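Local coordinates for protein glycosyl hydrolase BlGH5_18 (Bifidobacterium longum subsp. infantis, PDB 7LQX) that is a family GH5_18 glycoside hydrolase that probably cleaves beta-mannosidic linkages in the breakdown of N-glycans by a gut bacterium, at residues E249-A254 / P290-D295; A279-L284 / E328-L333; D295-A300 / R345-M350. All blocks are in the same frame, centred on the assembly; numbering follows the deposited sequence.

Contact 1 of 3, residues E249-A254 / P290-D295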
# COMPACT_ATOMS: atom_id res chain seq x y z
N GLU A 249 5.81 26.55 28.69
CA GLU A 249 5.96 25.11 28.52
C GLU A 249 5.91 24.75 27.04
O GLU A 249 6.65 23.89 26.56
CB GLU A 249 4.85 24.37 29.27
CG GLU A 249 4.97 24.40 30.79
CD GLU A 249 4.29 25.61 31.43
OE1 GLU A 249 3.85 26.53 30.70
OE2 GLU A 249 4.16 25.62 32.67
N CYS A 250 5.01 25.41 26.30
CA CYS A 250 4.88 25.14 24.87
C CYS A 250 6.19 25.39 24.13
O CYS A 250 6.65 24.54 23.37
CB CYS A 250 3.74 25.98 24.31
SG CYS A 250 3.34 25.58 22.61
N THR A 251 6.81 26.55 24.35
CA THR A 251 8.05 26.85 23.63
C THR A 251 9.26 26.14 24.20
O THR A 251 10.29 26.08 23.52
CB THR A 251 8.31 28.36 23.59
OG1 THR A 251 8.32 28.86 24.93
CG2 THR A 251 7.27 29.08 22.75
N ALA A 252 9.17 25.58 25.41
CA ALA A 252 10.26 24.83 26.01
C ALA A 252 10.25 23.35 25.65
O ALA A 252 11.18 22.64 26.03
CB ALA A 252 10.21 24.96 27.54
N HIS A 253 9.25 22.88 24.91
CA HIS A 253 9.10 21.43 24.75
C HIS A 253 10.30 20.80 24.05
O HIS A 253 10.72 19.70 24.41
CB HIS A 253 7.80 21.10 24.01
CG HIS A 253 7.51 19.63 23.95
ND1 HIS A 253 7.93 18.83 22.91
CD2 HIS A 253 6.89 18.81 24.83
CE1 HIS A 253 7.58 17.58 23.15
NE2 HIS A 253 6.94 17.54 24.30
N ALA A 254 10.83 21.46 23.02
CA ALA A 254 11.95 20.86 22.28
C ALA A 254 13.19 20.79 23.16
O ALA A 254 13.89 19.77 23.17
CB ALA A 254 12.23 21.64 21.00
N PRO A 290 5.62 32.36 13.73
CA PRO A 290 7.01 32.88 13.69
C PRO A 290 7.61 33.04 15.08
O PRO A 290 8.78 32.70 15.29
CB PRO A 290 6.87 34.21 12.93
CG PRO A 290 5.61 34.01 12.09
CD PRO A 290 4.69 33.23 12.98
N GLU A 291 6.83 33.57 16.03
CA GLU A 291 7.32 33.73 17.39
C GLU A 291 7.56 32.39 18.06
O GLU A 291 8.53 32.22 18.80
CB GLU A 291 6.33 34.56 18.21
CG GLU A 291 6.31 36.04 17.85
CD GLU A 291 5.02 36.72 18.28
OE1 GLU A 291 4.56 36.47 19.41
OE2 GLU A 291 4.46 37.50 17.47
N PHE A 292 6.67 31.43 17.83
CA PHE A 292 6.88 30.08 18.35
C PHE A 292 8.18 29.50 17.83
O PHE A 292 8.93 28.86 18.58
CB PHE A 292 5.71 29.19 17.93
CG PHE A 292 5.92 27.76 18.27
CD1 PHE A 292 5.61 27.28 19.53
CD2 PHE A 292 6.45 26.89 17.34
CE1 PHE A 292 5.81 25.96 19.85
CE2 PHE A 292 6.66 25.57 17.66
CZ PHE A 292 6.34 25.11 18.92
N CYS A 293 8.47 29.70 16.55
CA CYS A 293 9.71 29.20 15.95
C CYS A 293 10.92 29.82 16.62
O CYS A 293 11.83 29.11 17.07
CB CYS A 293 9.67 29.51 14.45
SG CYS A 293 11.19 29.18 13.53
N ARG A 294 10.95 31.15 16.72
CA ARG A 294 12.09 31.82 17.33
C ARG A 294 12.28 31.39 18.78
O ARG A 294 13.39 31.08 19.20
CB ARG A 294 11.93 33.33 17.24
CG ARG A 294 11.91 33.89 15.84
CD ARG A 294 11.98 35.42 15.86
NE ARG A 294 11.82 36.01 14.53
CZ ARG A 294 10.67 36.41 14.01
NH1 ARG A 294 9.55 36.31 14.72
NH2 ARG A 294 10.63 36.92 12.79
N ASP A 295 11.20 31.40 19.56
CA ASP A 295 11.32 31.09 20.98
C ASP A 295 11.70 29.63 21.20
O ASP A 295 12.51 29.32 22.08
CB ASP A 295 9.99 31.39 21.69
CG ASP A 295 9.75 32.87 21.90
OD1 ASP A 295 10.69 33.68 21.73
OD2 ASP A 295 8.61 33.22 22.24
O HOH W 1 8.65 31.55 25.08

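Contact 2 of 3, residues A279-L284 / E328-L333. With EDO (1,2-ethanediol), chain E.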
# COMPACT_ATOMS: atom_id res chain seq x y z
N ALA A 279 5.31 23.93 13.78
CA ALA A 279 4.42 24.86 14.48
C ALA A 279 2.99 24.49 14.14
O ALA A 279 2.36 25.11 13.27
CB ALA A 279 4.73 26.30 14.07
N PRO A 280 2.42 23.49 14.81
CA PRO A 280 1.17 22.89 14.33
C PRO A 280 -0.06 23.73 14.63
O PRO A 280 -0.36 24.05 15.78
CB PRO A 280 1.11 21.54 15.06
CG PRO A 280 1.87 21.79 16.31
CD PRO A 280 2.99 22.72 15.94
N GLN A 281 -0.83 24.03 13.58
CA GLN A 281 -1.97 24.93 13.71
C GLN A 281 -3.24 24.24 14.19
O GLN A 281 -4.28 24.90 14.24
CB GLN A 281 -2.19 25.72 12.42
CG GLN A 281 -1.08 26.75 12.23
CD GLN A 281 -1.04 27.37 10.86
OE1 GLN A 281 0.03 27.60 10.31
NE2 GLN A 281 -2.21 27.66 10.30
N ASN A 282 -3.20 22.96 14.55
CA ASN A 282 -4.30 22.40 15.32
C ASN A 282 -4.29 22.90 16.76
O ASN A 282 -5.32 22.83 17.44
CB ASN A 282 -4.31 20.87 15.27
CG ASN A 282 -3.00 20.23 15.70
OD1 ASN A 282 -2.00 20.90 15.93
ND2 ASN A 282 -3.01 18.91 15.81
N VAL A 283 -3.16 23.44 17.22
CA VAL A 283 -3.07 24.00 18.57
C VAL A 283 -2.54 25.43 18.59
O VAL A 283 -2.84 26.17 19.55
CB VAL A 283 -2.24 23.09 19.51
CG1 VAL A 283 -2.96 21.75 19.71
CG2 VAL A 283 -0.84 22.89 18.99
N LEU A 284 -1.78 25.87 17.59
CA LEU A 284 -1.28 27.23 17.51
C LEU A 284 -2.04 28.03 16.46
O LEU A 284 -2.58 27.47 15.50
CB LEU A 284 0.20 27.25 17.12
CG LEU A 284 1.12 26.35 17.94
CD1 LEU A 284 2.55 26.43 17.37
CD2 LEU A 284 1.09 26.65 19.43
N GLU A 328 -1.80 19.83 8.77
CA GLU A 328 -0.64 19.32 8.06
C GLU A 328 -0.32 20.15 6.84
O GLU A 328 0.84 20.28 6.45
CB GLU A 328 -0.87 17.87 7.63
CG GLU A 328 -0.96 16.88 8.78
CD GLU A 328 0.38 16.33 9.25
OE1 GLU A 328 1.44 16.74 8.73
OE2 GLU A 328 0.36 15.46 10.14
N HIS A 329 -1.35 20.72 6.21
CA HIS A 329 -1.12 21.44 4.98
C HIS A 329 -0.26 22.68 5.20
O HIS A 329 0.46 23.10 4.28
CB HIS A 329 -2.45 21.87 4.37
CG HIS A 329 -3.24 20.75 3.77
ND1 HIS A 329 -3.07 20.34 2.47
CD2 HIS A 329 -4.21 19.97 4.29
CE1 HIS A 329 -3.90 19.35 2.21
NE2 HIS A 329 -4.61 19.10 3.30
N ALA A 330 -0.34 23.29 6.39
CA ALA A 330 0.22 24.61 6.65
C ALA A 330 1.57 24.56 7.37
O ALA A 330 2.08 25.61 7.77
CB ALA A 330 -0.77 25.43 7.49
N LEU A 331 2.16 23.38 7.52
CA LEU A 331 3.40 23.23 8.27
C LEU A 331 4.64 23.70 7.51
O LEU A 331 5.73 23.70 8.08
CB LEU A 331 3.57 21.78 8.72
CG LEU A 331 2.72 21.40 9.94
CD1 LEU A 331 2.74 19.88 10.11
CD2 LEU A 331 3.20 22.07 11.20
N GLY A 332 4.50 24.15 6.27
CA GLY A 332 5.66 24.57 5.51
C GLY A 332 6.22 25.92 5.93
O GLY A 332 5.56 26.76 6.55
N LEU A 333 7.48 26.11 5.54
CA LEU A 333 8.12 27.42 5.54
C LEU A 333 7.81 28.19 4.27
O LEU A 333 7.88 29.42 4.26
CB LEU A 333 9.64 27.25 5.67
CG LEU A 333 10.15 26.53 6.91
CD1 LEU A 333 11.68 26.49 6.84
CD2 LEU A 333 9.67 27.20 8.18
C1 EDO E . 3.34 15.67 12.10
O1 EDO E . 1.91 15.71 12.10
C2 EDO E . 3.89 16.24 10.80
O2 EDO E . 3.32 15.55 9.67
O HOH W 2 5.77 24.49 10.86
O HOH W 3 1.11 28.79 8.15

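Contact 3 of 3, residues D295-A300 / R345-M350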
# COMPACT_ATOMS: atom_id res chain seq x y z
N ASP A 295 11.20 31.40 19.56
CA ASP A 295 11.32 31.09 20.98
C ASP A 295 11.70 29.63 21.20
O ASP A 295 12.51 29.32 22.08
CB ASP A 295 9.99 31.39 21.69
CG ASP A 295 9.75 32.87 21.90
OD1 ASP A 295 10.69 33.68 21.73
OD2 ASP A 295 8.61 33.22 22.24
N THR A 296 11.12 28.73 20.42
CA THR A 296 11.45 27.31 20.55
C THR A 296 12.93 27.08 20.28
O THR A 296 13.59 26.32 21.00
CB THR A 296 10.59 26.47 19.61
OG1 THR A 296 9.24 26.49 20.08
CG2 THR A 296 11.07 25.03 19.56
N ILE A 297 13.47 27.72 19.25
CA ILE A 297 14.87 27.52 18.90
C ILE A 297 15.79 28.18 19.92
O ILE A 297 16.79 27.59 20.33
CB ILE A 297 15.15 28.00 17.46
CG1 ILE A 297 14.41 27.07 16.48
CG2 ILE A 297 16.64 28.01 17.18
CD1 ILE A 297 14.34 27.61 15.07
N ALA A 298 15.46 29.39 20.35
CA ALA A 298 16.29 30.04 21.36
C ALA A 298 16.35 29.21 22.63
O ALA A 298 17.40 29.14 23.29
CB ALA A 298 15.75 31.43 21.67
N LYS A 299 15.25 28.56 23.00
CA LYS A 299 15.28 27.68 24.16
C LYS A 299 16.06 26.40 23.86
O LYS A 299 16.91 25.99 24.66
CB LYS A 299 13.86 27.36 24.64
CG LYS A 299 13.18 28.54 25.36
CD LYS A 299 11.84 28.17 25.98
CE LYS A 299 11.19 29.33 26.68
NZ LYS A 299 10.09 28.85 27.59
N ALA A 300 15.80 25.76 22.72
CA ALA A 300 16.50 24.53 22.40
C ALA A 300 18.02 24.73 22.40
O ALA A 300 18.76 23.84 22.82
CB ALA A 300 16.03 23.98 21.06
N ARG A 345 10.93 33.19 7.10
CA ARG A 345 11.83 34.29 7.43
C ARG A 345 12.35 34.16 8.86
O ARG A 345 13.53 34.41 9.12
CB ARG A 345 11.10 35.62 7.23
CG ARG A 345 10.58 35.86 5.82
CD ARG A 345 9.74 37.16 5.71
NE ARG A 345 9.11 37.34 4.41
CZ ARG A 345 9.75 37.71 3.31
NH1 ARG A 345 9.10 37.84 2.17
NH2 ARG A 345 11.06 37.94 3.35
N ALA A 346 11.49 33.74 9.79
CA ALA A 346 11.94 33.57 11.17
C ALA A 346 12.98 32.47 11.29
O ALA A 346 13.98 32.63 12.00
CB ALA A 346 10.74 33.26 12.08
N PHE A 347 12.76 31.34 10.61
CA PHE A 347 13.72 30.24 10.69
C PHE A 347 15.05 30.64 10.07
O PHE A 347 16.12 30.32 10.62
CB PHE A 347 13.15 29.00 10.02
CG PHE A 347 13.93 27.74 10.31
CD1 PHE A 347 14.16 27.33 11.62
CD2 PHE A 347 14.40 26.95 9.28
CE1 PHE A 347 14.85 26.16 11.89
CE2 PHE A 347 15.10 25.78 9.55
CZ PHE A 347 15.32 25.39 10.85
N ALA A 348 15.02 31.38 8.95
CA ALA A 348 16.25 31.89 8.36
C ALA A 348 17.00 32.77 9.35
O ALA A 348 18.23 32.70 9.46
CB ALA A 348 15.93 32.68 7.09
N GLU A 349 16.27 33.62 10.08
CA GLU A 349 16.90 34.49 11.07
C GLU A 349 17.55 33.67 12.17
O GLU A 349 18.64 33.99 12.65
CB GLU A 349 15.87 35.44 11.67
CG GLU A 349 15.38 36.51 10.71
CD GLU A 349 14.02 37.09 11.10
OE1 GLU A 349 13.39 37.76 10.24
OE2 GLU A 349 13.58 36.89 12.25
N MSE A 350 16.90 32.60 12.59
CA MSE A 350 17.44 31.77 13.66
C MSE A 350 18.69 31.04 13.19
O MSE A 350 19.66 30.93 13.94
CB MSE A 350 16.39 30.79 14.16
CG MSE A 350 15.20 31.47 14.84
SE MSE A 350 15.65 32.65 16.30
CE MSE A 350 16.00 34.30 15.35

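Contact 1 of 3, residues E249-A254 / P290-D295
Phe292 reaches out from helix 289-300 and sets its ring obliquely against the side chains of Cys250 and Thr251 on helix 248-264. With CG anti to the backbone N (chi1 173°), the ring swings across to the neighbouring helix. There its CE1 lies 3.7 Å from Cys250 SG, a sulfur-aromatic contact in which the sulfur sits 72° off the ring normal. The methyl CG2 of Thr251 follows on the same ring, 4.0 Å from Phe292 CD1. That methyl also packs 3.7 Å from CB of Asp295, one helical turn after Phe292, so it touches two successive turns of the facing helix. The short helix segments approach to 9.2 Å between axes and cross at -48°, and their backbones come nearest at Thr251 and Asp295. Beyond the methyl the contact turns polar: a water lies 2.7 Å from Thr251 OG1 and donates a weak bond of 3.3 Å to Asp295 OD2. Thr251 OG1 also has weak hydrogen bonds to Gly248 O and Lys299 NZ. Beyond this contact Phe292 also packs on Ala279 and Leu284 of the loop after strand 272-277. No direct hydrogen bond joins the two segments; the chemistry implies cohesion from sulfur, methyl and ring contacts within, with a water held closely by Thr251 and weakly by Asp295 at the more exposed margin.

Contact 2 of 3, residues A279-L284 / E328-L333
This is a mostly buried loop-to-loop contact, joining the segment that follows strand 272-277 to the one that follows strand 306-312, two neighbouring strands of the parallel sheet. Leu331 carries the apolar part: its CD2 methyl rests 3.8 Å from Pro280 CA and equally near Ala279 O. Leu331 CG, anti to its carbonyl carbon (chi1 -78°), turns the branch toward the other loop, so that CD2 meets Pro280 and CD1 lies 3.9 Å from C2 of a bound 1,2-ethanediol. Farther out, the extended Gln281 chain brings its amide over Ala330, with OE1 3.6 Å from the CB methyl. Water completes the join. One molecule accepts from Ala279 N and lies 2.9 Å from Leu331 O, one of several acceptors competing for its protons; another donates to Gln281 OE1 at 2.7 Å and only weakly to Ala330 O. The diol, probably from the crystallisation liquor, donates from O1 to Glu328 OE2 at 2.5 Å, while the contact of O2 with OE1 is too short to be trusted in detail. Ser111 OG also bonds the diol. A leucine in place of Glu328 would probably leave the diol without its carboxylate acceptor. Loops following adjacent parallel strands and meeting in this way are typical of the (beta/alpha)8 barrel of GH5 enzymes, whose substrate cleft lies at the C-terminal ends of the strands.

Contact 3 of 3, residues D295-A300 / R345-M350
Two helices of the outer layer of the (beta/alpha)8 barrel, 289-300 and 342-354, meet here through a small apolar cluster centred on Ile297. Its CB points toward the facing helix, and CG1 stands anti to the carbonyl carbon (chi1 -67°), which with an extended second torsion carries the CD1 methyl to the ring of Phe347. The methyl arrives at the ring edge, in the plane of the ring, 3.5 Å from Phe347 CD1 and equally near CE1. It therefore abuts one side of the hexagon without lying over a face, and the two side chains cross at about a right angle. The same methyl packs 3.9 Å from CB of Met350, present as selenomethionine, and lies 4.0 Å from Met350 CG. The other branch of the isoleucine, CG2, is 4.1 Å from Met350 CB, so both branches of Ile297 meet the base of that residue. Bends at its second and third torsions then lead the selenium end of Met350 away from the facing segment, toward Arg294. No hydrogen bond crosses between the segments; the grip is dispersive, with CD1 set in the corner formed by the Phe347 edge and the stem of Met350, one turn farther along the helix. All three side chains are buried. Beneath them runs strand 306-312, where Trp311 touches Ile297 and meets the Phe347 ring with planes at about 50°, and Val309 packs on Phe347. On another side of helix 289-300, Thr296 packs on Thr251 and Ala254 of helix 248-264.

Following the chain from the N terminus, helix 248-264 leads through strand 272-277 and the loop 279-284 to helix 289-300, where contact 1 closes the first loop. Contact 2 starts inside that loop and ends beyond it, in 328-333 after strand 306-312, so contacts 1 and 2 cross. Contact 3 opens at Asp295, which it shares with contact 1, and closes on helix 342-354; it follows contact 1 in series and crosses contact 2. Helix 289-300 thus joins its two helical neighbours, while contact 2 ties the loops after the intervening strands. Cys250 packs on Leu284, Leu333 on Phe347, and an Arg294-Glu349 salt bridge links contacts 1 and 3.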